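Local coordinates for amino acid ABC transporter, periplasmic amino acid-binding protein, putative (Streptococcus pneumoniae, PDB 4I62), which binds L-arginine and probably serves as the substrate-binding component of an amino acid ABC transporter, delivering it to the membrane permease, at residues M88-V93 / A105-S110; D120-Y125 / Y227-K232. One frame throughout, in Å; residues are numbered along the deposited sequence.

Contact 1 of 2, residues M88-V93 / A105-S110; sequences MSFDNV and AISGVS. With ARG (arginine), chain B.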
ATOM      1  N   MET A  88      -6.853 -10.151   1.251  1.00 10.59           N
ATOM      2  CA  MET A  88      -8.209  -9.664   1.360  1.00 11.11           C
ATOM      3  C   MET A  88      -8.290  -8.291   0.730  1.00 10.36           C
ATOM      4  O   MET A  88      -7.274  -7.721   0.350  1.00 10.82           O
ATOM      5  CB  MET A  88      -8.631  -9.646   2.819  1.00 12.25           C
ATOM      6  CG  MET A  88      -7.829  -8.665   3.664  1.00 12.72           C
ATOM      7  SD  MET A  88      -8.194  -8.759   5.438  1.00 13.99           S
ATOM      8  CE  MET A  88      -7.579 -10.357   5.881  1.00 15.44           C
ATOM      9  N   SER A  89      -9.493  -7.778   0.617  1.00 11.18           N
ATOM     10  CA  SER A  89      -9.640  -6.412   0.142  0.53 11.02           C
ATOM     11  C   SER A  89      -9.001  -5.428   1.097  1.00 10.15           C
ATOM     12  O   SER A  89      -9.017  -5.630   2.331  1.00 10.35           O
ATOM     13  CB  SER A  89     -11.117  -6.068   0.003  0.53 14.64           C
ATOM     14  OG  SER A  89     -11.757  -6.079   1.263  0.53 18.56           O
ATOM     15  N   PHE A  90      -8.436  -4.347   0.550  1.00  9.56           N
ATOM     16  CA  PHE A  90      -7.735  -3.417   1.429  1.00  9.27           C
ATOM     17  C   PHE A  90      -8.636  -2.862   2.526  1.00 10.01           C
ATOM     18  O   PHE A  90      -8.214  -2.705   3.684  1.00  9.60           O
ATOM     19  CB  PHE A  90      -7.065  -2.277   0.689  1.00  9.35           C
ATOM     20  CG  PHE A  90      -6.289  -1.383   1.624  1.00  9.10           C
ATOM     21  CD1 PHE A  90      -5.087  -1.831   2.169  1.00  9.32           C
ATOM     22  CD2 PHE A  90      -6.765  -0.132   2.035  1.00  9.64           C
ATOM     23  CE1 PHE A  90      -4.383  -1.058   3.052  1.00  9.59           C
ATOM     24  CE2 PHE A  90      -6.062   0.620   2.934  1.00 10.50           C
ATOM     25  CZ  PHE A  90      -4.852   0.175   3.432  1.00 10.18           C
ATOM     26  N   ASP A  91      -9.878  -2.582   2.164  1.00 10.61           N
ATOM     27  CA  ASP A  91     -10.923  -2.041   3.043  0.53 11.53           C
ATOM     28  C   ASP A  91     -11.104  -2.888   4.304  1.00 10.14           C
ATOM     29  O   ASP A  91     -11.656  -2.408   5.294  1.00 12.25           O
ATOM     30  CB  ASP A  91     -12.257  -1.930   2.259  0.53 11.91           C
ATOM     31  CG  ASP A  91     -13.178  -0.853   2.799  0.53 13.39           C
ATOM     32  OD1 ASP A  91     -12.680   0.155   3.350  0.53 13.02           O
ATOM     33  OD2 ASP A  91     -14.403  -1.018   2.658  0.53 15.01           O
ATOM     34  N   ASN A  92     -10.720  -4.176   4.236  1.00 10.68           N
ATOM     35  CA  ASN A  92     -10.906  -5.094   5.359  1.00 11.14           C
ATOM     36  C   ASN A  92      -9.625  -5.393   6.162  1.00 10.00           C
ATOM     37  O   ASN A  92      -9.682  -6.089   7.220  1.00 11.16           O
ATOM     38  CB  ASN A  92     -11.518  -6.406   4.859  1.00 12.87           C
ATOM     39  CG  ASN A  92     -12.903  -6.211   4.244  1.00 14.80           C
ATOM     40  OD1 ASN A  92     -13.289  -6.917   3.296  1.00 22.05           O
ATOM     41  ND2 ASN A  92     -13.625  -5.258   4.748  1.00 13.78           N
ATOM     42  N   VAL A  93      -8.479  -4.916   5.683  1.00  9.81           N
ATOM     43  CA  VAL A  93      -7.184  -5.269   6.288  1.00  9.12           C
ATOM     44  C   VAL A  93      -7.059  -4.818   7.744  1.00  9.07           C
ATOM     45  O   VAL A  93      -6.767  -5.634   8.656  1.00  9.93           O
ATOM     46  CB  VAL A  93      -6.037  -4.718   5.421  1.00  8.86           C
ATOM     47  CG1 VAL A  93      -4.714  -4.690   6.162  1.00  9.76           C
ATOM     48  CG2 VAL A  93      -5.907  -5.532   4.173  1.00 10.27           C
ATOM     49  N   ALA A 105      -0.911  -6.104  10.051  1.00  7.44           N
ATOM     50  CA  ALA A 105      -1.183  -5.638   8.692  1.00  7.94           C
ATOM     51  C   ALA A 105       0.135  -5.132   8.134  1.00  7.05           C
ATOM     52  O   ALA A 105       0.707  -4.178   8.677  1.00  8.37           O
ATOM     53  CB  ALA A 105      -2.215  -4.523   8.675  1.00  8.83           C
ATOM     54  N   ILE A 106       0.600  -5.776   7.066  1.00  7.19           N
ATOM     55  CA  ILE A 106       1.790  -5.321   6.343  1.00  7.29           C
ATOM     56  C   ILE A 106       1.317  -5.192   4.890  1.00  7.16           C
ATOM     57  O   ILE A 106       1.276  -6.180   4.147  1.00  8.12           O
ATOM     58  CB  ILE A 106       3.004  -6.280   6.461  1.00  7.66           C
ATOM     59  CG1 ILE A 106       3.257  -6.658   7.926  1.00  7.94           C
ATOM     60  CG2 ILE A 106       4.221  -5.589   5.851  1.00  8.81           C
ATOM     61  CD1 ILE A 106       4.425  -7.646   8.110  1.00  9.56           C
ATOM     62  N   SER A 107       0.905  -3.974   4.523  1.00  6.70           N
ATOM     63  CA  SER A 107       0.120  -3.829   3.312  1.00  7.26           C
ATOM     64  C   SER A 107       0.217  -2.400   2.785  1.00  6.57           C
ATOM     65  O   SER A 107      -0.794  -1.829   2.319  1.00  7.27           O
ATOM     66  CB  SER A 107      -1.341  -4.223   3.569  1.00  7.79           C
ATOM     67  OG  SER A 107      -2.096  -4.421   2.365  1.00  8.13           O
ATOM     68  N   GLY A 108       1.403  -1.805   2.887  1.00  7.19           N
ATOM     69  CA  GLY A 108       1.565  -0.416   2.477  1.00  7.75           C
ATOM     70  C   GLY A 108       0.683   0.524   3.287  1.00  6.96           C
ATOM     71  O   GLY A 108       0.162   1.499   2.748  1.00  7.29           O
ATOM     72  N   VAL A 109       0.550   0.255   4.581  1.00  7.15           N
ATOM     73  CA  VAL A 109      -0.379   0.992   5.444  1.00  7.56           C
ATOM     74  C   VAL A 109       0.221   2.302   5.953  1.00  7.62           C
ATOM     75  O   VAL A 109       1.268   2.281   6.648  1.00  8.51           O
ATOM     76  CB  VAL A 109      -0.819   0.140   6.659  1.00  8.21           C
ATOM     77  CG1 VAL A 109      -1.764   0.912   7.557  1.00  9.26           C
ATOM     78  CG2 VAL A 109      -1.440  -1.155   6.222  1.00  8.90           C
ATOM     79  N   SER A 110      -0.399   3.425   5.624  1.00  7.33           N
ATOM     80  CA  SER A 110       0.027   4.700   6.126  1.00  8.77           C
ATOM     81  C   SER A 110      -0.388   4.910   7.571  1.00  9.02           C
ATOM     82  O   SER A 110      -1.529   4.643   7.987  1.00  9.98           O
ATOM     83  CB  SER A 110      -0.661   5.795   5.308  1.00  9.41           C
ATOM     84  OG  SER A 110      -0.333   5.719   3.918  1.00  9.68           O
TER
HETATM   85  N   ARG B 301      -1.108   3.879   1.946  1.00  7.22           N
HETATM   86  CA  ARG B 301      -2.582   3.884   1.757  1.00  7.21           C
HETATM   87  C   ARG B 301      -3.315   3.673   3.080  1.00  6.85           C
HETATM   88  O   ARG B 301      -2.700   3.176   4.047  1.00  7.83           O
HETATM   89  CB  ARG B 301      -3.000   2.889   0.692  1.00  7.22           C
HETATM   90  CG  ARG B 301      -2.517   1.463   0.967  1.00  7.27           C
HETATM   91  CD  ARG B 301      -3.181   0.452   0.056  1.00  6.76           C
HETATM   92  NE  ARG B 301      -2.484  -0.819   0.133  1.00  7.20           N
HETATM   93  CZ  ARG B 301      -2.828  -1.914  -0.512  1.00  6.86           C
HETATM   94  NH1 ARG B 301      -2.118  -3.026  -0.351  1.00  7.89           N
HETATM   95  NH2 ARG B 301      -3.891  -1.907  -1.314  1.00  7.69           N
HETATM   96  OXT ARG B 301      -4.552   3.979   3.109  1.00  7.84           O
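Val93, in the first turn of helix 90-98, and Ala105, at the end of strand 104-105, mark the nearest backbone approach, 6.5 Å between CA atoms, and the loop that follows runs on past the helix start, meeting it through the Phe90 and Val93 side chains. Val93 turns CG1 anti to its backbone N (chi1 164°), which brings that methyl 3.5 Å from Ala105 CB. Further along, the Phe90 ring meets Val109 at its edge, where Phe90 CE1 lies 4.3 Å from Val109 CG2. One face of this ring carries the bound arginine, whose CD sits over the centre. Ser107 O accepts from NE, at 2.9 Å, and NH1 of the arginine, while Ser107 OG takes a second bond from NH1 and is itself bonded to Asn46 N. Gly108 O accepts from the ligand N at 2.8 Å. Ser110 N donates almost straight (173°) to the ligand O, and Ser110 OG accepts from the ligand N and is hydrogen-bonded to Asp225 OD1. Division of labour follows: the ring lies along the aliphatic chain to the start of the guanidinium, and the loop's neutral oxygens add to the Glu53 and Glu198 carboxylates, which would suit the positive charge.

Contact 2 of 2, residues D120-Y125 / Y227-K232; sequences DFSTPY and YAVAMK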
ATOM      1  N   ASP A 120      -1.498  -0.044  17.410  1.00 15.17           N
ATOM      2  CA  ASP A 120      -0.066   0.180  17.582  1.00 15.22           C
ATOM      3  C   ASP A 120       0.503   0.172  16.153  1.00 12.50           C
ATOM      4  O   ASP A 120       0.090  -0.638  15.292  1.00 13.88           O
ATOM      5  CB  ASP A 120       0.602  -0.966  18.377  1.00 19.87           C
ATOM      6  CG  ASP A 120       0.660  -0.737  19.887  1.00 22.21           C
ATOM      7  OD1 ASP A 120      -0.035   0.174  20.410  1.00 22.99           O
ATOM      8  OD2 ASP A 120       1.410  -1.521  20.547  1.00 24.92           O
ATOM      9  N   PHE A 121       1.483   1.039  15.914  1.00 12.04           N
ATOM     10  CA  PHE A 121       2.234   0.991  14.682  1.00 10.56           C
ATOM     11  C   PHE A 121       3.698   0.759  14.969  1.00  9.81           C
ATOM     12  O   PHE A 121       4.262   1.286  15.932  1.00 11.88           O
ATOM     13  CB  PHE A 121       2.125   2.308  13.899  1.00 11.22           C
ATOM     14  CG  PHE A 121       0.853   2.456  13.103  1.00 10.51           C
ATOM     15  CD1 PHE A 121       0.719   1.767  11.925  1.00 11.25           C
ATOM     16  CD2 PHE A 121      -0.171   3.285  13.513  1.00 12.80           C
ATOM     17  CE1 PHE A 121      -0.426   1.920  11.138  1.00 12.18           C
ATOM     18  CE2 PHE A 121      -1.330   3.427  12.731  1.00 14.19           C
ATOM     19  CZ  PHE A 121      -1.446   2.743  11.548  1.00 13.45           C
ATOM     20  N   SER A 122       4.337   0.012  14.097  1.00  9.41           N
ATOM     21  CA  SER A 122       5.786  -0.032  14.086  1.00  9.94           C
ATOM     22  C   SER A 122       6.373   1.333  13.794  1.00  9.18           C
ATOM     23  O   SER A 122       5.671   2.273  13.344  1.00  9.77           O
ATOM     24  CB  SER A 122       6.286  -1.011  13.019  1.00 10.11           C
ATOM     25  OG  SER A 122       6.109  -0.500  11.710  1.00  9.04           O
ATOM     26  N   THR A 123       7.675   1.452  14.010  1.00  9.70           N
ATOM     27  CA  THR A 123       8.419   2.556  13.448  1.00  9.85           C
ATOM     28  C   THR A 123       8.195   2.559  11.911  1.00  9.66           C
ATOM     29  O   THR A 123       7.962   1.516  11.301  1.00 10.10           O
ATOM     30  CB  THR A 123       9.889   2.386  13.798  1.00 10.32           C
ATOM     31  OG1 THR A 123      10.578   3.622  13.628  1.00 12.06           O
ATOM     32  CG2 THR A 123      10.558   1.359  12.947  1.00 11.18           C
ATOM     33  N   PRO A 124       8.252   3.726  11.266  1.00 10.63           N
ATOM     34  CA  PRO A 124       7.963   3.731   9.829  1.00 11.35           C
ATOM     35  C   PRO A 124       9.044   3.045   9.018  1.00 10.16           C
ATOM     36  O   PRO A 124      10.251   3.082   9.394  1.00 12.60           O
ATOM     37  CB  PRO A 124       7.948   5.223   9.467  1.00 16.47           C
ATOM     38  CG  PRO A 124       7.795   5.951  10.746  1.00 18.67           C
ATOM     39  CD  PRO A 124       8.262   5.076  11.856  1.00 13.53           C
ATOM     40  N   TYR A 125       8.654   2.461   7.906  1.00 10.91           N
ATOM     41  CA  TYR A 125       9.595   1.812   7.016  1.00 11.36           C
ATOM     42  C   TYR A 125       9.668   2.377   5.608  1.00 11.59           C
ATOM     43  O   TYR A 125      10.514   1.910   4.833  1.00 13.64           O
ATOM     44  CB  TYR A 125       9.443   0.288   6.987  1.00 11.65           C
ATOM     45  CG  TYR A 125       8.166  -0.214   6.356  1.00  9.64           C
ATOM     46  CD1 TYR A 125       8.082  -0.434   4.994  1.00  9.85           C
ATOM     47  CD2 TYR A 125       7.056  -0.533   7.141  1.00  9.67           C
ATOM     48  CE1 TYR A 125       6.899  -0.930   4.407  1.00  9.46           C
ATOM     49  CE2 TYR A 125       5.877  -1.037   6.584  1.00  8.74           C
ATOM     50  CZ  TYR A 125       5.819  -1.232   5.210  1.00  8.43           C
ATOM     51  OH  TYR A 125       4.672  -1.746   4.651  1.00  8.99           O
ATOM     52  N   TYR A 227       4.679   4.656   5.758  1.00  8.86           N
ATOM     53  CA  TYR A 227       4.153   3.321   5.915  1.00  8.37           C
ATOM     54  C   TYR A 227       4.715   2.669   7.191  1.00  8.89           C
ATOM     55  O   TYR A 227       5.878   2.867   7.540  1.00  9.55           O
ATOM     56  CB  TYR A 227       4.549   2.411   4.752  1.00  9.96           C
ATOM     57  CG  TYR A 227       3.992   2.712   3.403  1.00  9.41           C
ATOM     58  CD1 TYR A 227       3.055   3.709   3.190  1.00 10.60           C
ATOM     59  CD2 TYR A 227       4.439   1.958   2.315  1.00 10.26           C
ATOM     60  CE1 TYR A 227       2.555   3.949   1.884  1.00  9.80           C
ATOM     61  CE2 TYR A 227       3.964   2.188   1.039  1.00 10.67           C
ATOM     62  CZ  TYR A 227       3.035   3.183   0.830  1.00  9.31           C
ATOM     63  OH  TYR A 227       2.570   3.358  -0.466  1.00 11.19           O
ATOM     64  N   ALA A 228       3.857   1.884   7.844  1.00  8.66           N
ATOM     65  CA  ALA A 228       4.233   1.178   9.053  1.00  9.14           C
ATOM     66  C   ALA A 228       3.422  -0.108   9.149  1.00  8.78           C
ATOM     67  O   ALA A 228       2.399  -0.287   8.450  1.00  8.38           O
ATOM     68  CB  ALA A 228       4.023   2.067  10.261  1.00 10.15           C
ATOM     69  N   VAL A 229       3.875  -1.020   9.999  1.00  9.18           N
ATOM     70  CA  VAL A 229       3.142  -2.241  10.288  1.00  9.05           C
ATOM     71  C   VAL A 229       2.130  -1.964  11.388  1.00  9.22           C
ATOM     72  O   VAL A 229       2.483  -1.392  12.419  1.00  9.76           O
ATOM     73  CB  VAL A 229       4.120  -3.321  10.740  1.00  9.54           C
ATOM     74  CG1 VAL A 229       3.379  -4.584  11.201  1.00 10.12           C
ATOM     75  CG2 VAL A 229       5.161  -3.601   9.658  1.00  9.84           C
ATOM     76  N   ALA A 230       0.870  -2.350  11.154  1.00  8.89           N
ATOM     77  CA  ALA A 230      -0.166  -2.136  12.186  1.00  9.25           C
ATOM     78  C   ALA A 230      -0.394  -3.397  12.968  1.00  9.67           C
ATOM     79  O   ALA A 230      -0.352  -4.523  12.431  1.00  9.74           O
ATOM     80  CB  ALA A 230      -1.485  -1.700  11.540  1.00 10.36           C
ATOM     81  N   MET A 231      -0.668  -3.213  14.244  1.00 10.32           N
ATOM     82  CA  MET A 231      -0.956  -4.324  15.135  1.00 12.13           C
ATOM     83  C   MET A 231      -1.943  -3.846  16.207  1.00 11.50           C
ATOM     84  O   MET A 231      -2.245  -2.656  16.302  1.00 12.93           O
ATOM     85  CB  MET A 231       0.336  -4.875  15.746  1.00 13.40           C
ATOM     86  CG  MET A 231       1.023  -3.923  16.663  1.00 14.11           C
ATOM     87  SD  MET A 231       2.786  -4.293  16.869  1.00 16.08           S
ATOM     88  CE  MET A 231       3.452  -3.532  15.381  1.00 18.43           C
ATOM     89  N   LYS A 232      -2.472  -4.788  16.970  1.00 12.45           N
ATOM     90  CA  LYS A 232      -3.402  -4.417  18.022  1.00 14.45           C
ATOM     91  C   LYS A 232      -2.735  -3.530  19.056  1.00 14.47           C
ATOM     92  O   LYS A 232      -1.529  -3.637  19.330  1.00 14.32           O
ATOM     93  CB  LYS A 232      -4.042  -5.639  18.668  1.00 19.26           C
ATOM     94  CG  LYS A 232      -5.311  -6.097  17.948  1.00 24.88           C
ATOM     95  CD  LYS A 232      -5.875  -7.363  18.584  1.00 30.46           C
ATOM     96  CE  LYS A 232      -6.321  -7.106  20.014  1.00 37.38           C
ATOM     97  NZ  LYS A 232      -7.413  -6.078  20.060  1.00 39.52           N
TER
HETATM   98  O   HOH W   1       2.170  -1.763   6.045  1.00  7.63           O
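Asp120 and Met231 form an antiparallel hydrogen-bonded pair, followed by the non-hydrogen-bonded pair Phe121 and Ala230, before strand 119-121 gives way to a turn. The buried part centres on Phe121, Ser122 and Tyr125. Ser122 N donates to Val229 O, but the return bond involves a side chain: with Ser122 OG set between backbone N and carbonyl carbon (chi1 73°), the hydroxyl accepts from Val229 N at 2.9 Å and donates to Thr123 O. One oxygen thus stands in for a strand carbonyl. Tyr125 N then bonds Tyr227 O at 2.8 Å, and the Tyr125 ring receives Tyr227 CB over one face in a CH-pi contact, 4.1 Å from the ring centroid. One water molecule bridges Tyr125 OH and Ala228 O, donating to the carbonyl at 2.8 Å. Ala228 CB fits close to Ser122 O and also meets Phe121, whose CD1 is 3.7 Å away. Phe121 CE1 reaches Ala230 CB on the same face of the sheet. In the type II periplasmic binding protein fold two strands cross between the lobes, and 126-135 and 226-232, paired at Tyr126 and Tyr227, are probably these. Helix 236-251 packs against Ser122. At the other end the contact opens toward solvent. Lys232 is exposed and points away, and Asp120 is partly exposed: its side chain touches mainly through CB, 3.4 Å from Met231 CG, while its carboxylate OD2 is bonded to Ser235 N. The bond from Asp120 N to Met231 O is bent, 132° at the hydrogen, in contrast to the straighter bonds around Ser122.

Overall arrangement
The two contacts lie in series along the chain, with centres 12 Å apart, yet their backbones meet directly. Val109 O of contact 1 lies 2.9 Å from Ala228 N of contact 2, and Ala105 N is 2.9 Å from Ala230 O, both probable hydrogen bonds that attach the ligand-binding loop 105-110 to segment 227-232. Gly108 O also packs 3.5 Å from Tyr227 CE1. Contact 1 thus supplies first-shell ligand bonds, and contact 2 stands behind its loop, reaching the pocket through Tyr227, whose side chain is about 4 Å from the arginine. Beside this direct contact, Tyr227 OH bonds Glu198, itself a partner of the bound arginine, and so probably positions that carboxylate from the second shell.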